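Local coordinates for WYL1 (Ruminococcus sp., PDB 6OAW), which acts as an accessory protein of the Type VI-D CRISPR-Cas system, in which this WYL-domain protein plays a modulatory role, at the interface of chains A and B. Residues are numbered along the deposited sequence; one frame, centred on the assembly and turned at random. Chains: chain A/B, WYL1.

Contact 1: the interface of chains A and B. Residues chain A 359-362, 380, 384; chain B 379-380, 383, 387.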
loop_
_atom_site.group_PDB
_atom_site.type_symbol
_atom_site.label_atom_id
_atom_site.label_comp_id
_atom_site.label_asym_id
_atom_site.label_seq_id
_atom_site.Cartn_x
_atom_site.Cartn_y
_atom_site.Cartn_z
ATOM N N LYS A 359 12.587 -18.010 1.146
ATOM C CA LYS A 359 12.297 -18.985 0.066
ATOM C C LYS A 359 13.396 -18.994 -1.011
ATOM O O LYS A 359 13.237 -19.720 -1.950
ATOM C CB LYS A 359 10.941 -18.686 -0.569
ATOM C CG LYS A 359 10.803 -17.289 -1.153
ATOM C CD LYS A 359 9.559 -17.078 -1.968
ATOM C CE LYS A 359 9.261 -15.620 -2.205
ATOM N NZ LYS A 359 9.233 -14.882 -0.913
ATOM N N PHE A 360 14.519 -18.284 -0.870
ATOM C CA PHE A 360 15.516 -18.151 -1.966
ATOM C C PHE A 360 16.617 -19.212 -1.889
ATOM O O PHE A 360 17.290 -19.440 -2.938
ATOM C CB PHE A 360 16.166 -16.775 -1.943
ATOM C CG PHE A 360 15.464 -15.765 -2.806
ATOM C CD1 PHE A 360 14.175 -15.359 -2.494
ATOM C CD2 PHE A 360 16.091 -15.217 -3.908
ATOM C CE1 PHE A 360 13.519 -14.430 -3.279
ATOM C CE2 PHE A 360 15.417 -14.300 -4.706
ATOM C CZ PHE A 360 14.142 -13.900 -4.378
ATOM N N GLY A 361 16.839 -19.797 -0.707
ATOM C CA GLY A 361 17.970 -20.702 -0.489
ATOM C C GLY A 361 19.265 -20.043 -0.942
ATOM O O GLY A 361 19.529 -18.856 -0.587
ATOM N N LYS A 362 20.080 -20.770 -1.704
ATOM C CA LYS A 362 21.459 -20.350 -2.036
ATOM C C LYS A 362 21.444 -19.181 -3.026
ATOM O O LYS A 362 22.485 -18.571 -3.202
ATOM C CB LYS A 362 22.215 -21.542 -2.622
ATOM C CG LYS A 362 21.786 -21.924 -4.022
ATOM C CD LYS A 362 22.886 -22.509 -4.850
ATOM C CE LYS A 362 22.357 -23.102 -6.134
ATOM N NZ LYS A 362 23.433 -23.822 -6.836
ATOM N N TYR A 380 17.119 -23.662 7.120
ATOM C CA TYR A 380 17.665 -24.422 5.965
ATOM C C TYR A 380 18.286 -25.731 6.448
ATOM O O TYR A 380 18.031 -26.744 5.803
ATOM C CB TYR A 380 18.585 -23.551 5.100
ATOM C CG TYR A 380 17.756 -22.852 4.066
ATOM C CD1 TYR A 380 17.137 -21.642 4.343
ATOM C CD2 TYR A 380 17.436 -23.489 2.881
ATOM C CE1 TYR A 380 16.293 -21.032 3.428
ATOM C CE2 TYR A 380 16.579 -22.901 1.961
ATOM C CZ TYR A 380 15.987 -21.679 2.244
ATOM O OH TYR A 380 15.138 -21.106 1.338
ATOM N N ALA A 384 16.628 -29.229 5.455
ATOM C CA ALA A 384 17.428 -30.182 4.658
ATOM C C ALA A 384 17.390 -31.550 5.345
ATOM O O ALA A 384 17.139 -32.574 4.659
ATOM C CB ALA A 384 18.848 -29.667 4.499
ATOM N N LEU B 379 16.137 -27.243 -2.935
ATOM C CA LEU B 379 16.168 -25.872 -2.364
ATOM C C LEU B 379 16.843 -25.918 -0.989
ATOM O O LEU B 379 17.790 -25.125 -0.747
ATOM C CB LEU B 379 14.749 -25.314 -2.263
ATOM C CG LEU B 379 14.595 -23.988 -1.510
ATOM C CD1 LEU B 379 15.298 -22.841 -2.253
ATOM C CD2 LEU B 379 13.103 -23.677 -1.317
ATOM N N TYR B 380 16.408 -26.841 -0.138
ATOM C CA TYR B 380 16.855 -26.898 1.274
ATOM C C TYR B 380 18.282 -27.425 1.337
ATOM O O TYR B 380 19.050 -26.844 2.116
ATOM C CB TYR B 380 15.875 -27.691 2.141
ATOM C CG TYR B 380 14.798 -26.784 2.651
ATOM C CD1 TYR B 380 15.012 -26.008 3.775
ATOM C CD2 TYR B 380 13.654 -26.565 1.913
ATOM C CE1 TYR B 380 14.090 -25.066 4.190
ATOM C CE2 TYR B 380 12.726 -25.620 2.315
ATOM C CZ TYR B 380 12.937 -24.876 3.468
ATOM O OH TYR B 380 12.024 -23.952 3.903
ATOM N N GLY B 383 20.542 -24.747 -0.070
ATOM C CA GLY B 383 20.408 -23.579 0.821
ATOM C C GLY B 383 21.219 -23.772 2.084
ATOM O O GLY B 383 22.027 -22.860 2.428
ATOM N N TYR B 387 24.401 -21.562 3.585
ATOM C CA TYR B 387 24.461 -20.951 4.935
ATOM C C TYR B 387 25.638 -21.537 5.726
ATOM O O TYR B 387 26.384 -20.730 6.360
ATOM C CB TYR B 387 23.123 -21.052 5.652
ATOM C CG TYR B 387 22.147 -20.010 5.182
ATOM C CD1 TYR B 387 22.192 -18.725 5.699
ATOM C CD2 TYR B 387 21.188 -20.299 4.222
ATOM C CE1 TYR B 387 21.320 -17.752 5.258
ATOM C CE2 TYR B 387 20.296 -19.339 3.785
ATOM C CZ TYR B 387 20.390 -18.056 4.284
ATOM O OH TYR B 387 19.537 -17.089 3.871
HETATM O O HOH W 1 19.009 -23.387 -2.566
HETATM O O HOH W 2 17.669 -17.872 1.891
#
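A:Tyr380 and B:Tyr380 meet at the middle of a two-fold symmetric interface between identical subunits, where the helices 370-389 pass each other roughly antiparallel. The patch packs the two chains together with apolar contacts and bridging water and may contribute to a dimer, although the deposited assembly does not prove that this is the biological one. The tyrosine side chains cross at about a right angle, yet their rings are tilted by only about 20° from each other. Each presents a CE atom over the rim of the other's face rather than its centre, and A:Tyr380 CD2 lies 3.6 Å from B:Tyr380 CD1. In each ring plane, the edge meets the partner tyrosine's backbone carbonyl oxygen. The same A:Tyr380 CD2 is also 3.6 Å from B:Gly383 CA, so the ring rests against helix backbone where the partner has no side chain. On the opposite side of the ring, A:Tyr380 CD1 is approached by B:Tyr387 CE2 at 3.9 Å.

Alongside the CE2 and OH end of A:Tyr380, B:Leu379 reaches toward the turn A:Lys359-A:Gly361. Its CG stands anti to the backbone N (chi1 172°), which directs CD1 to within 3.7 Å of A:Gly361 N. That amide also makes a weak hydrogen bond to A:Tyr380 OH within chain A, which may help to tie the ring tip to the turn.

No direct polar bond crosses this patch; two waters link the chains instead. Water 1 lies 2.8 Å from B:Leu379 O and also pairs with the backbone A:Lys362 N, in a nearly straight arrangement (173° at the hydrogen). Water 2 sits in the ring plane of B:Tyr387, at its hydroxyl end, 2.8 Å from the phenol oxygen B:Tyr387 OH. On the chain A side, water 2 lies 3.3 Å from the carbonyl oxygen A:Gly361 O.

Contact 2: the interface of chains A and B. Residues chain A 387-388, 390-391; chain B 367, 373, 377.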
loop_
_atom_site.group_PDB
_atom_site.type_symbol
_atom_site.label_atom_id
_atom_site.label_comp_id
_atom_site.label_asym_id
_atom_site.label_seq_id
_atom_site.Cartn_x
_atom_site.Cartn_y
_atom_site.Cartn_z
ATOM N N TYR A 387 13.894 -33.159 4.831
ATOM C CA TYR A 387 13.712 -33.683 3.446
ATOM C C TYR A 387 14.626 -34.897 3.205
ATOM O O TYR A 387 14.137 -35.888 2.671
ATOM C CB TYR A 387 13.895 -32.575 2.409
ATOM C CG TYR A 387 12.690 -31.683 2.302
ATOM C CD1 TYR A 387 11.599 -32.071 1.543
ATOM C CD2 TYR A 387 12.632 -30.473 2.978
ATOM C CE1 TYR A 387 10.452 -31.303 1.489
ATOM C CE2 TYR A 387 11.497 -29.669 2.903
ATOM C CZ TYR A 387 10.424 -30.080 2.129
ATOM O OH TYR A 387 9.320 -29.314 2.040
ATOM N N ASN A 388 15.887 -34.850 3.634
ATOM C CA ASN A 388 16.848 -35.984 3.499
ATOM C C ASN A 388 16.310 -37.190 4.260
ATOM O O ASN A 388 16.398 -38.284 3.714
ATOM C CB ASN A 388 18.277 -35.649 3.961
ATOM C CG ASN A 388 19.037 -34.835 2.936
ATOM O OD1 ASN A 388 18.676 -34.827 1.754
ATOM N ND2 ASN A 388 20.079 -34.140 3.378
ATOM N N GLU A 390 13.401 -38.260 4.671
ATOM C CA GLU A 390 12.306 -38.960 3.932
ATOM C C GLU A 390 12.848 -39.829 2.782
ATOM O O GLU A 390 12.090 -40.651 2.270
ATOM C CB GLU A 390 11.253 -37.964 3.438
ATOM C CG GLU A 390 10.431 -37.382 4.587
ATOM C CD GLU A 390 9.904 -38.396 5.597
ATOM O OE1 GLU A 390 9.166 -39.320 5.192
ATOM O OE2 GLU A 390 10.274 -38.285 6.778
ATOM N N VAL A 391 14.101 -39.631 2.372
ATOM C CA VAL A 391 14.775 -40.446 1.321
ATOM C C VAL A 391 15.394 -41.717 1.960
ATOM O O VAL A 391 15.618 -42.654 1.250
ATOM C CB VAL A 391 15.802 -39.580 0.561
ATOM C CG1 VAL A 391 16.680 -40.411 -0.368
ATOM C CG2 VAL A 391 15.103 -38.461 -0.203
ATOM N N LEU B 367 5.692 -33.908 0.998
ATOM C CA LEU B 367 6.051 -35.333 0.773
ATOM C C LEU B 367 5.689 -35.747 -0.649
ATOM O O LEU B 367 6.352 -36.632 -1.166
ATOM C CB LEU B 367 5.356 -36.208 1.821
ATOM C CG LEU B 367 5.756 -35.834 3.242
ATOM C CD1 LEU B 367 5.039 -36.666 4.281
ATOM C CD2 LEU B 367 7.265 -35.944 3.412
ATOM N N PHE B 373 8.397 -32.655 -3.720
ATOM C CA PHE B 373 9.391 -33.227 -2.784
ATOM C C PHE B 373 10.818 -32.947 -3.286
ATOM O O PHE B 373 11.632 -32.437 -2.509
ATOM C CB PHE B 373 9.197 -34.720 -2.606
ATOM C CG PHE B 373 10.237 -35.269 -1.675
ATOM C CD1 PHE B 373 10.116 -35.054 -0.322
ATOM C CD2 PHE B 373 11.313 -35.994 -2.156
ATOM C CE1 PHE B 373 11.064 -35.538 0.549
ATOM C CE2 PHE B 373 12.266 -36.463 -1.274
ATOM C CZ PHE B 373 12.148 -36.223 0.070
ATOM N N ARG B 377 13.614 -30.565 -1.602
ATOM C CA ARG B 377 14.856 -31.206 -1.113
ATOM C C ARG B 377 16.070 -30.444 -1.684
ATOM O O ARG B 377 16.990 -30.147 -0.906
ATOM C CB ARG B 377 14.937 -32.691 -1.458
ATOM C CG ARG B 377 16.159 -33.362 -0.836
ATOM C CD ARG B 377 16.268 -34.779 -1.307
ATOM N NE ARG B 377 17.358 -35.467 -0.632
ATOM C CZ ARG B 377 18.105 -36.413 -1.190
ATOM N NH1 ARG B 377 17.862 -36.804 -2.430
ATOM N NH2 ARG B 377 19.086 -36.972 -0.504
#
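The C-terminal end of helix 370-389 in chain A, with the segment that follows it, lies against the first half of the same helix in chain B and the preceding strand 364-368. A:Asn388 and B:Arg377 make the polar contact here. The arginine grips the amide oxygen side-on: NE is 2.8 Å from A:Asn388 OD1 (155° at the hydrogen) and NH2 is 3.1 Å from that same OD1. The first donor lies almost in line with the C=O bond; the second stands above the carbonyl plane. OD1 itself stays near the guanidinium plane, while the amide plane is turned 84° to it. With CG anti to the backbone N (chi1 -175°) and the chain extended to NE, the guanidinium is carried out to this oxygen across the interface.

A:Val391 CG2 lies 3.7 Å above the centre of that guanidinium, covering one face, and also meets the ring edge of B:Phe373 in plane, 3.6 Å from CE2. Further round the ring, B:Phe373 CE1 is 3.6 Å from A:Tyr387 CD1, the two aromatic side chains sliding past each other in opposite directions. The ring tip CZ approaches the carbonyl A:Tyr387 O at 3.3 Å. On strand 364-368, B:Leu367 CD2 is touched by the aliphatic A:Glu390 CG at 3.7 Å.

An alanine in place of B:Arg377 removes both donors and the flat group under A:Val391 CG2, and would probably leave the A:Asn388 amide unpaired across the interface and free to turn. The site thus combines a directional polar grip with apolar packing, and is likely to help hold the tail of one subunit against its partner.

The C-alpha centres of contact 1 and contact 2 lie about 14 Å apart, along one antiparallel pairing of the helices 370-389. Contact 1 sits near the crossing, around the middle of both helices, and adds the chain A segment 359-362; contact 2 lies where the end of one helix meets the beginning of the other. Tyr387 serves both, from chain B in contact 1 and from chain A in contact 2. By the two-fold symmetry each contact has a twin, giving a central water-bridged zone flanked by arginine-asparagine grips. Together they probably fix the helices' relative position and register, if this dimer forms in the cell.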